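Local coordinates for protein ribose 5-phosphate isomerase RpiB (Thermoanaerobacter tengcongensis, PDB 4EGS) that probably removes phosphate from phosphotyrosine through this N-terminal low-molecular-weight phosphatase domain, and as a whole protein probably also interconverts aldose and ketose sugars, at residues A[43-57]-A[89-103]. Sequence-based numbering, arbitrary orientation.
Sequences GNTCRSPMAEGIFNA and LKKEYGIDISDHRAK
NE2 of His100 donates across the contact to the carbonyl O of Asn44, at 3.3 Å and with an N-H...O angle of 153°. The oxygen lies in the plane of the imidazole, but the donor stands above the carbonyl plane of Asn44. With chi1 at 177°, the His100 side chain runs out opposite its own main-chain nitrogen, and this carries the ring to Pro49. There the proline sits over one face of the imidazole: its CG makes a CH-pi contact 3.7 Å from the ring centroid. The carboxylate of Glu52 approaches the same ring obliquely, with its plane turned 78° from it; OE2 has its hydrogen bond with Ser70 of strand 67-72.

Residues 43-47 belong to the phosphate-binding loop (P-loop) of the low-molecular-weight tyrosine phosphatase fold, and here they line the pocket that holds a bicarbonate ion. His100 thus ties the loop after helix 83-93 both to this P-loop and to the first turn of helix 47-61, which follows it. The methyl of Ala102 packs on the backbone carbonyls of the P-loop, its CB lying 3.6 Å from Asn44 O and also touching Gly43 O.

Further along helix 47-61 the contact becomes apolar. Gly53 lets the loop come close: CG2 of Ile97 rests 3.8 Å from its CA, on the side where a side chain would project, and CG1 of Ile95 packs against its O. Leu89, from helix 83-93, straddles Met50 with its two methyls, CD2 against the backbone CA and CD1 3.6 Å from CE, which a bend at the thioether brings round to it. The same leucine meets CG2 of Ile54 through its CG at 4.0 Å. One turn beyond Gly53, CB of Ala57 receives CD1 of Ile95 at 3.7 Å.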
loop_
_atom_site.group_PDB
_atom_site.type_symbol
_atom_site.label_atom_id
_atom_site.label_comp_id
_atom_site.label_asym_id
_atom_site.label_seq_id
_atom_site.Cartn_x
_atom_site.Cartn_y
_atom_site.Cartn_z
ATOM N N GLY A 43 20.003 -1.465 17.743
ATOM C CA GLY A 43 21.316 -1.547 17.129
ATOM C C GLY A 43 21.311 -2.033 15.692
ATOM O O GLY A 43 22.369 -2.156 15.076
ATOM N N ASN A 44 20.122 -2.310 15.162
ATOM C CA ASN A 44 19.964 -2.763 13.780
ATOM C C ASN A 44 20.821 -3.986 13.443
ATOM O O ASN A 44 21.543 -4.001 12.445
ATOM C CB ASN A 44 20.247 -1.618 12.801
ATOM C CG ASN A 44 19.762 -1.919 11.400
ATOM O OD1 ASN A 44 18.913 -2.788 11.206
ATOM N ND2 ASN A 44 20.302 -1.210 10.415
ATOM N N THR A 45 20.737 -5.008 14.287
ATOM C CA THR A 45 21.532 -6.218 14.111
ATOM C C THR A 45 20.658 -7.473 14.104
ATOM O O THR A 45 20.911 -8.413 13.349
ATOM C CB THR A 45 22.646 -6.320 15.191
ATOM O OG1 THR A 45 23.830 -5.664 14.722
ATOM C CG2 THR A 45 22.988 -7.766 15.507
ATOM N N CYS A 46 19.613 -7.476 14.924
ATOM C CA CYS A 46 18.784 -8.668 15.079
ATOM C C CYS A 46 17.397 -8.566 14.436
ATOM O O CYS A 46 17.182 -9.091 13.347
ATOM C CB CYS A 46 18.679 -9.059 16.557
ATOM S SG CYS A 46 20.263 -9.555 17.291
ATOM N N ARG A 47 16.462 -7.893 15.102
ATOM C CA ARG A 47 15.066 -7.887 14.657
ATOM C C ARG A 47 14.839 -7.131 13.347
ATOM O O ARG A 47 14.237 -7.664 12.415
ATOM C CB ARG A 47 14.146 -7.298 15.727
ATOM C CG ARG A 47 14.545 -7.574 17.157
ATOM C CD ARG A 47 14.578 -6.263 17.918
ATOM N NE ARG A 47 14.148 -6.389 19.305
ATOM C CZ ARG A 47 14.440 -5.506 20.252
ATOM N NH1 ARG A 47 15.177 -4.443 19.964
ATOM N NH2 ARG A 47 14.004 -5.689 21.490
ATOM N N SER A 48 15.295 -5.883 13.295
ATOM C CA SER A 48 15.122 -5.052 12.102
ATOM C C SER A 48 15.671 -5.671 10.808
ATOM O O SER A 48 14.999 -5.617 9.781
ATOM C CB SER A 48 15.677 -3.637 12.314
ATOM O OG SER A 48 14.771 -2.846 13.062
ATOM N N PRO A 49 16.888 -6.250 10.846
ATOM C CA PRO A 49 17.325 -6.941 9.628
ATOM C C PRO A 49 16.436 -8.139 9.307
ATOM O O PRO A 49 16.205 -8.432 8.134
ATOM C CB PRO A 49 18.736 -7.419 9.983
ATOM C CG PRO A 49 19.193 -6.490 11.046
ATOM C CD PRO A 49 17.969 -6.177 11.847
ATOM N N MET A 50 15.946 -8.815 10.341
ATOM C CA MET A 50 15.051 -9.955 10.166
ATOM C C MET A 50 13.688 -9.509 9.653
ATOM O O MET A 50 13.161 -10.076 8.696
ATOM C CB MET A 50 14.893 -10.733 11.476
ATOM C CG MET A 50 16.101 -11.583 11.846
ATOM S SD MET A 50 16.049 -12.205 13.542
ATOM C CE MET A 50 14.732 -13.408 13.433
ATOM N N ALA A 51 13.122 -8.493 10.297
ATOM C CA ALA A 51 11.835 -7.943 9.889
ATOM C C ALA A 51 11.896 -7.436 8.453
ATOM O O ALA A 51 10.962 -7.630 7.677
ATOM C CB ALA A 51 11.413 -6.826 10.829
ATOM N N GLU A 52 13.005 -6.791 8.106
ATOM C CA GLU A 52 13.225 -6.310 6.749
ATOM C C GLU A 52 13.389 -7.473 5.780
ATOM O O GLU A 52 12.864 -7.447 4.666
ATOM C CB GLU A 52 14.472 -5.429 6.700
ATOM C CG GLU A 52 14.928 -5.060 5.302
ATOM C CD GLU A 52 16.331 -4.495 5.285
ATOM O OE1 GLU A 52 16.808 -4.112 4.195
ATOM O OE2 GLU A 52 16.962 -4.438 6.362
ATOM N N GLY A 53 14.119 -8.495 6.218
ATOM C CA GLY A 53 14.434 -9.638 5.382
ATOM C C GLY A 53 13.228 -10.416 4.890
ATOM O O GLY A 53 13.048 -10.588 3.684
ATOM N N ILE A 54 12.400 -10.890 5.815
ATOM C CA ILE A 54 11.261 -11.722 5.437
ATOM C C ILE A 54 10.112 -10.912 4.833
ATOM O O ILE A 54 9.297 -11.454 4.088
ATOM C CB ILE A 54 10.759 -12.610 6.609
ATOM C CG1 ILE A 54 9.523 -12.006 7.283
ATOM C CG2 ILE A 54 11.878 -12.860 7.611
ATOM C CD1 ILE A 54 9.839 -10.934 8.295
ATOM N N PHE A 55 10.051 -9.619 5.148
ATOM C CA PHE A 55 9.053 -8.741 4.543
ATOM C C PHE A 55 9.261 -8.695 3.039
ATOM O O PHE A 55 8.326 -8.904 2.268
ATOM C CB PHE A 55 9.130 -7.325 5.119
ATOM C CG PHE A 55 8.197 -6.344 4.450
ATOM C CD1 PHE A 55 6.901 -6.174 4.909
ATOM C CD2 PHE A 55 8.619 -5.591 3.364
ATOM C CE1 PHE A 55 6.046 -5.275 4.299
ATOM C CE2 PHE A 55 7.769 -4.693 2.749
ATOM C CZ PHE A 55 6.481 -4.534 3.217
ATOM N N ASN A 56 10.495 -8.409 2.632
ATOM C CA ASN A 56 10.846 -8.382 1.220
ATOM C C ASN A 56 10.595 -9.729 0.561
ATOM O O ASN A 56 10.010 -9.793 -0.516
ATOM C CB ASN A 56 12.302 -7.952 1.027
ATOM C CG ASN A 56 12.516 -6.480 1.317
ATOM O OD1 ASN A 56 11.599 -5.670 1.180
ATOM N ND2 ASN A 56 13.733 -6.123 1.715
ATOM N N ALA A 57 11.021 -10.802 1.223
ATOM C CA ALA A 57 10.805 -12.157 0.721
ATOM C C ALA A 57 9.321 -12.443 0.505
ATOM O O ALA A 57 8.946 -13.155 -0.426
ATOM C CB ALA A 57 11.413 -13.179 1.666
ATOM N N LEU A 89 17.049 -17.334 9.694
ATOM C CA LEU A 89 16.285 -16.866 8.550
ATOM C C LEU A 89 16.608 -17.706 7.323
ATOM O O LEU A 89 15.784 -17.842 6.421
ATOM C CB LEU A 89 16.576 -15.390 8.280
ATOM C CG LEU A 89 15.439 -14.423 8.608
ATOM C CD1 LEU A 89 14.927 -14.645 10.019
ATOM C CD2 LEU A 89 15.896 -12.990 8.416
ATOM N N LYS A 90 17.809 -18.275 7.302
ATOM C CA LYS A 90 18.278 -19.068 6.172
ATOM C C LYS A 90 17.614 -20.447 6.212
ATOM O O LYS A 90 17.061 -20.916 5.214
ATOM C CB LYS A 90 19.808 -19.189 6.226
ATOM C CG LYS A 90 20.513 -19.360 4.885
ATOM C CD LYS A 90 20.484 -18.088 4.092
ATOM C CE LYS A 90 21.604 -18.037 3.099
ATOM N NZ LYS A 90 21.411 -19.141 2.135
ATOM N N LYS A 91 17.650 -21.079 7.381
ATOM C CA LYS A 91 17.105 -22.423 7.549
ATOM C C LYS A 91 15.584 -22.423 7.454
ATOM O O LYS A 91 14.996 -23.212 6.714
ATOM C CB LYS A 91 17.543 -23.026 8.890
ATOM C CG LYS A 91 19.049 -23.160 9.054
ATOM C CD LYS A 91 19.417 -24.120 10.177
ATOM C CE LYS A 91 18.925 -23.626 11.527
ATOM N NZ LYS A 91 19.604 -22.370 11.943
ATOM N N GLU A 92 14.952 -21.521 8.196
ATOM C CA GLU A 92 13.499 -21.541 8.331
ATOM C C GLU A 92 12.746 -20.986 7.123
ATOM O O GLU A 92 11.751 -21.570 6.693
ATOM C CB GLU A 92 13.058 -20.811 9.605
ATOM C CG GLU A 92 13.716 -21.314 10.885
ATOM C CD GLU A 92 13.516 -22.798 11.117
ATOM O OE1 GLU A 92 12.398 -23.298 10.868
ATOM O OE2 GLU A 92 14.481 -23.463 11.546
ATOM N N TYR A 93 13.211 -19.867 6.574
ATOM C CA TYR A 93 12.455 -19.181 5.527
ATOM C C TYR A 93 13.177 -19.087 4.182
ATOM O O TYR A 93 12.590 -18.659 3.189
ATOM C CB TYR A 93 12.033 -17.790 6.005
ATOM C CG TYR A 93 11.307 -17.808 7.331
ATOM C CD1 TYR A 93 11.924 -17.355 8.489
ATOM C CD2 TYR A 93 10.009 -18.293 7.427
ATOM C CE1 TYR A 93 11.266 -17.373 9.704
ATOM C CE2 TYR A 93 9.342 -18.317 8.638
ATOM C CZ TYR A 93 9.976 -17.856 9.772
ATOM O OH TYR A 93 9.319 -17.876 10.982
ATOM N N GLY A 94 14.443 -19.484 4.151
ATOM C CA GLY A 94 15.199 -19.493 2.911
ATOM C C GLY A 94 15.660 -18.122 2.448
ATOM O O GLY A 94 16.103 -17.962 1.310
ATOM N N ILE A 95 15.555 -17.129 3.326
ATOM C CA ILE A 95 16.066 -15.796 3.022
ATOM C C ILE A 95 17.472 -15.650 3.599
ATOM O O ILE A 95 17.833 -16.339 4.554
ATOM C CB ILE A 95 15.132 -14.684 3.549
ATOM C CG1 ILE A 95 15.323 -13.399 2.742
ATOM C CG2 ILE A 95 15.363 -14.437 5.024
ATOM C CD1 ILE A 95 15.116 -13.583 1.253
ATOM N N ASP A 96 18.266 -14.759 3.017
ATOM C CA ASP A 96 19.684 -14.681 3.346
ATOM C C ASP A 96 20.036 -13.608 4.376
ATOM O O ASP A 96 20.521 -13.927 5.460
ATOM C CB ASP A 96 20.512 -14.466 2.077
ATOM C CG ASP A 96 21.970 -14.820 2.269
ATOM O OD1 ASP A 96 22.387 -15.015 3.429
ATOM O OD2 ASP A 96 22.702 -14.911 1.261
ATOM N N ILE A 97 19.811 -12.348 4.009
ATOM C CA ILE A 97 20.234 -11.174 4.789
ATOM C C ILE A 97 21.737 -11.129 5.132
ATOM O O ILE A 97 22.161 -10.382 6.016
ATOM C CB ILE A 97 19.333 -10.899 6.043
ATOM C CG1 ILE A 97 19.789 -11.681 7.281
ATOM C CG2 ILE A 97 17.874 -11.176 5.722
ATOM C CD1 ILE A 97 19.131 -11.233 8.568
ATOM N N SER A 98 22.541 -11.898 4.400
ATOM C CA SER A 98 23.991 -11.907 4.610
ATOM C C SER A 98 24.635 -10.572 4.257
ATOM O O SER A 98 25.706 -10.243 4.766
ATOM C CB SER A 98 24.667 -13.011 3.795
ATOM O OG SER A 98 24.333 -14.298 4.283
ATOM N N ASP A 99 23.988 -9.813 3.378
ATOM C CA ASP A 99 24.547 -8.549 2.908
ATOM C C ASP A 99 24.087 -7.333 3.714
ATOM O O ASP A 99 24.331 -6.197 3.312
ATOM C CB ASP A 99 24.248 -8.340 1.421
ATOM N N HIS A 100 23.433 -7.565 4.848
ATOM C CA HIS A 100 23.008 -6.459 5.703
ATOM C C HIS A 100 24.169 -5.918 6.531
ATOM O O HIS A 100 25.057 -6.662 6.945
ATOM C CB HIS A 100 21.856 -6.873 6.623
ATOM C CG HIS A 100 21.425 -5.796 7.572
ATOM N ND1 HIS A 100 20.500 -4.833 7.234
ATOM C CD2 HIS A 100 21.805 -5.525 8.844
ATOM C CE1 HIS A 100 20.322 -4.018 8.259
ATOM N NE2 HIS A 100 21.102 -4.416 9.248
ATOM N N ARG A 101 24.155 -4.610 6.757
ATOM C CA ARG A 101 25.141 -3.960 7.602
ATOM C C ARG A 101 24.424 -2.963 8.505
ATOM O O ARG A 101 23.525 -2.250 8.059
ATOM C CB ARG A 101 26.194 -3.250 6.750
ATOM C CG ARG A 101 27.630 -3.612 7.101
ATOM C CD ARG A 101 28.241 -4.569 6.087
ATOM N NE ARG A 101 27.580 -5.871 6.075
ATOM C CZ ARG A 101 27.915 -6.870 5.265
ATOM N NH1 ARG A 101 28.906 -6.718 4.396
ATOM N NH2 ARG A 101 27.260 -8.021 5.321
ATOM N N ALA A 102 24.814 -2.922 9.776
ATOM C CA ALA A 102 24.153 -2.054 10.747
ATOM C C ALA A 102 24.289 -0.579 10.383
ATOM O O ALA A 102 25.385 -0.095 10.107
ATOM C CB ALA A 102 24.693 -2.311 12.148
ATOM N N LYS A 103 23.164 0.127 10.378
ATOM C CA LYS A 103 23.157 1.555 10.091
ATOM C C LYS A 103 22.460 2.307 11.220
ATOM O O LYS A 103 21.374 1.918 11.650
ATOM C CB LYS A 103 22.422 1.833 8.779
ATOM C CG LYS A 103 22.689 0.831 7.671
ATOM C CD LYS A 103 23.991 1.113 6.945
ATOM C CE LYS A 103 24.168 0.146 5.786
ATOM N NZ LYS A 103 25.357 0.466 4.953
#